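Local coordinates for delta-aminolevulinic acid dehydratase (Toxoplasma gondii ME49, PDB 3OBK) that condenses two molecules of 5-aminolevulinic acid into the pyrrole porphobilinogen, an early step of tetrapyrrole biosynthesis, at the interface of chains A and B. Residues are numbered along the deposited sequence; one frame, centred on the assembly and turned at random. Chains: chain A/B, Delta-aminolevulinic acid dehydratase.

Contact 1: the interface of chains A and B. Residues chain A 40, 42, 45, 322, 355; chain B 34, 37, 40.
B:Leu40 sets its two methyl branches against different groups of chain A. Its CD2 rests on the aliphatic part of A:Lys42, 3.7 Å from CD of that lysine. Its CD1 lies 3.8 Å from CB of A:Leu40. The two Leu40 side chains pass each other in opposite directions, and CD1 of A:Leu40 in turn reaches CB of B:Leu40. The sulfur of A:Cys355 borders the same CD2 methyl more loosely. The meeting of the two Leu40 copies places this apolar part of the patch close to the two-fold axis of the A-B interface.

A:Lys42 combines packing with a polar bond. Its CG sits between the backbone N and the carbonyl carbon (chi1 52°). The chain then runs extended along B:Leu40 and bends at chi4, which brings the terminal amine nitrogen NZ to the backbone O of B:Gln34, near the end of helix 30-35, for a hydrogen bond of 2.8 Å. NZ comes from above the carbonyl plane, 48° out of it. NZ also donates a hydrogen bond to OG of A:Ser45, and water 2 joins NZ, this hydroxyl and the B:Gln34 carbonyl.

A:Arg322 makes a second, water-mediated polar link. Its NE donates a hydrogen bond to O of A:Leu40 in the guanidinium plane, which should help fix the rotation of that flat group. From there NH2 holds water 1 at 2.8 Å, and this water lies 2.7 Å from the backbone O of B:Gln37.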
# COMPACT_ATOMS: atom_id res chain seq x y z
N LEU A 40 18.68 -12.38 14.87
CA LEU A 40 19.81 -12.73 15.74
C LEU A 40 19.58 -12.05 17.08
O LEU A 40 19.02 -10.97 17.13
CB LEU A 40 21.11 -12.22 15.13
CG LEU A 40 21.58 -12.95 13.88
CD1 LEU A 40 22.68 -12.16 13.13
CD2 LEU A 40 22.07 -14.35 14.23
N LYS A 42 21.54 -10.77 20.59
CA LYS A 42 22.81 -10.52 21.24
C LYS A 42 22.56 -9.98 22.65
O LYS A 42 21.48 -9.45 22.93
CB LYS A 42 23.63 -9.53 20.42
CG LYS A 42 22.90 -8.26 20.07
CD LYS A 42 23.75 -7.23 19.36
CE LYS A 42 22.98 -5.96 19.09
NZ LYS A 42 22.43 -5.24 20.30
N SER A 45 21.34 -6.32 23.25
CA SER A 45 19.96 -6.03 22.94
C SER A 45 19.06 -6.36 24.14
O SER A 45 17.85 -6.15 24.08
CB SER A 45 19.50 -6.81 21.69
OG SER A 45 20.21 -6.40 20.50
N ARG A 322 12.50 -10.76 19.03
CA ARG A 322 13.34 -10.15 18.07
C ARG A 322 12.73 -10.29 16.67
O ARG A 322 12.64 -9.31 15.95
CB ARG A 322 14.70 -10.79 18.22
CG ARG A 322 15.80 -9.96 17.76
CD ARG A 322 16.60 -9.15 18.81
NE ARG A 322 17.69 -8.68 17.94
CZ ARG A 322 17.90 -7.46 17.47
NH1 ARG A 322 18.88 -7.25 16.61
NH2 ARG A 322 17.21 -6.43 17.89
N CYS A 355 29.28 -11.65 16.29
CA CYS A 355 28.66 -10.71 15.40
C CYS A 355 29.20 -9.32 15.66
O CYS A 355 29.90 -9.08 16.67
CB CYS A 355 27.16 -10.69 15.63
SG CYS A 355 26.63 -9.89 17.15
N GLN B 34 23.84 0.30 20.45
CA GLN B 34 23.66 -1.15 20.41
C GLN B 34 22.21 -1.57 20.71
O GLN B 34 21.68 -2.52 20.11
CB GLN B 34 24.63 -1.84 21.38
CG GLN B 34 26.10 -1.83 20.93
CD GLN B 34 27.05 -2.55 21.91
OE1 GLN B 34 27.17 -2.18 23.10
NE2 GLN B 34 27.71 -3.61 21.41
N GLN B 37 20.40 -1.03 17.27
CA GLN B 37 21.13 -1.35 16.06
C GLN B 37 20.25 -2.29 15.25
O GLN B 37 19.88 -3.33 15.72
CB GLN B 37 22.45 -2.02 16.44
CG GLN B 37 23.29 -2.60 15.28
CD GLN B 37 24.59 -3.24 15.77
OE1 GLN B 37 24.96 -3.08 16.92
NE2 GLN B 37 25.30 -3.96 14.88
N LEU B 40 23.06 -6.85 11.93
CA LEU B 40 24.27 -7.47 12.51
C LEU B 40 24.93 -8.29 11.43
O LEU B 40 24.22 -8.77 10.55
CB LEU B 40 23.89 -8.39 13.69
CG LEU B 40 23.22 -7.72 14.89
CD1 LEU B 40 22.50 -8.72 15.85
CD2 LEU B 40 24.25 -6.93 15.66
O HOH W 1 17.35 -4.24 16.13
O HOH W 2 19.73 -4.22 19.50

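Contact 2: the interface of chains A and B. Residues chain A 10-12; chain B 174, 199-200.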
# COMPACT_ATOMS: atom_id res chain seq x y z
N ASN A 10 10.21 -40.83 -10.33
CA ASN A 10 11.41 -40.22 -10.96
C ASN A 10 12.04 -41.18 -12.01
O ASN A 10 11.42 -42.20 -12.36
CB ASN A 10 12.42 -39.70 -9.91
CG ASN A 10 12.89 -40.76 -8.95
OD1 ASN A 10 12.62 -41.94 -9.14
ND2 ASN A 10 13.60 -40.35 -7.89
N ASN A 11 13.22 -40.85 -12.55
CA ASN A 11 13.88 -41.70 -13.56
C ASN A 11 14.34 -43.05 -13.02
O ASN A 11 14.51 -43.99 -13.80
CB ASN A 11 15.07 -40.97 -14.21
CG ASN A 11 14.65 -39.91 -15.23
OD1 ASN A 11 13.47 -39.78 -15.56
ND2 ASN A 11 15.63 -39.14 -15.72
N TYR A 12 14.55 -43.14 -11.71
CA TYR A 12 14.96 -44.37 -11.04
C TYR A 12 13.79 -45.11 -10.39
O TYR A 12 14.01 -45.99 -9.56
CB TYR A 12 16.04 -44.07 -9.98
CG TYR A 12 17.23 -43.35 -10.55
CD1 TYR A 12 18.01 -43.94 -11.55
CD2 TYR A 12 17.58 -42.07 -10.11
CE1 TYR A 12 19.12 -43.27 -12.11
CE2 TYR A 12 18.69 -41.39 -10.65
CZ TYR A 12 19.45 -41.99 -11.65
OH TYR A 12 20.54 -41.33 -12.20
N ARG B 174 25.38 -34.48 -8.80
CA ARG B 174 25.81 -35.86 -8.56
C ARG B 174 27.16 -35.94 -7.87
O ARG B 174 27.42 -36.86 -7.12
CB ARG B 174 25.87 -36.64 -9.85
CG ARG B 174 24.55 -37.09 -10.38
CD ARG B 174 24.80 -37.80 -11.70
NE ARG B 174 23.59 -38.15 -12.42
CZ ARG B 174 23.56 -38.50 -13.71
NH1 ARG B 174 24.69 -38.54 -14.43
NH2 ARG B 174 22.40 -38.80 -14.29
N MET B 199 13.85 -34.97 -11.76
CA MET B 199 13.81 -36.19 -12.51
C MET B 199 14.97 -37.14 -12.21
O MET B 199 14.77 -38.36 -12.22
CB MET B 199 13.80 -35.88 -14.00
CG MET B 199 12.45 -35.43 -14.49
SD MET B 199 12.45 -34.91 -16.22
CE MET B 199 13.88 -35.80 -16.92
N GLU B 200 16.17 -36.61 -11.95
CA GLU B 200 17.32 -37.46 -11.60
C GLU B 200 17.41 -37.81 -10.11
O GLU B 200 18.38 -38.41 -9.68
CB GLU B 200 18.62 -36.79 -12.03
CG GLU B 200 18.81 -36.74 -13.55
CD GLU B 200 19.12 -38.11 -14.15
OE1 GLU B 200 19.86 -38.88 -13.49
OE2 GLU B 200 18.62 -38.40 -15.28
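A:Asn11 and A:Tyr12, in the N-terminal segment of chain A, dock on the end of helix 189-199 of chain B and on B:Glu200 just after it. The close part lies around the carbonyl of B:Met199. The backbone N of A:Asn11 donates a hydrogen bond to O of B:Met199 at 3.0 Å, in the carbonyl plane and fairly straight (163° at H). CB and CG of A:Asn11 also lie against this oxygen. With chi1 at -76°, CG of A:Asn11 lies beside its own backbone N, and main chain and side chain both face the helix end.

The amide ND2 of A:Asn11 reaches on to OE2 of B:Glu200, a hydrogen bond of 3.1 Å. The acceptor lies nearly in the amide plane, but the donor comes from above the carboxylate plane, and the two planes are 79° apart. A:Tyr12 takes the other oxygen. Its phenol OH donates a hydrogen bond to OE1 of B:Glu200 at 2.8 Å, nearly along the C-O axis. The ring stands perpendicular to the carboxylate, and its CE2 atom lies near the backbone O of B:Glu200. The carboxylate is thus held through both oxygens by neighbouring residues of chain A.

Contact is looser at the margins, where A:Asn10 and B:Arg174 bury little surface. A:Asn10 adds little beyond its CB near O of B:Met199. The B:Met199 methyl CE is 4.0 Å from ND2 of A:Asn11. B:Arg174, at the end of helix 158-174, acts from the second shell. Its salt bridge probably steadies the charge of B:Glu200. OE1 accepts from both A:Tyr12 OH and B:Arg174 NH2. This NH2 approaches from above the carboxylate plane, 2.7 Å from OE1, with OE1 itself in the guanidinium plane.

The centres of contact 1 and contact 2 are about 43 Å apart, and they share no residue. Both belong to one two-fold A-B interface, so each has a twin with the chains exchanged. Contact 1 lies near the middle, where equivalent parts of both chains meet along with the C-terminal strand 353-355. Contact 2 lies at the periphery, where the N-terminal arm of chain A reaches across the body of chain B. Together they fit the arm-exchanged dimer known in this family, which builds the octamer held in the deposited assembly.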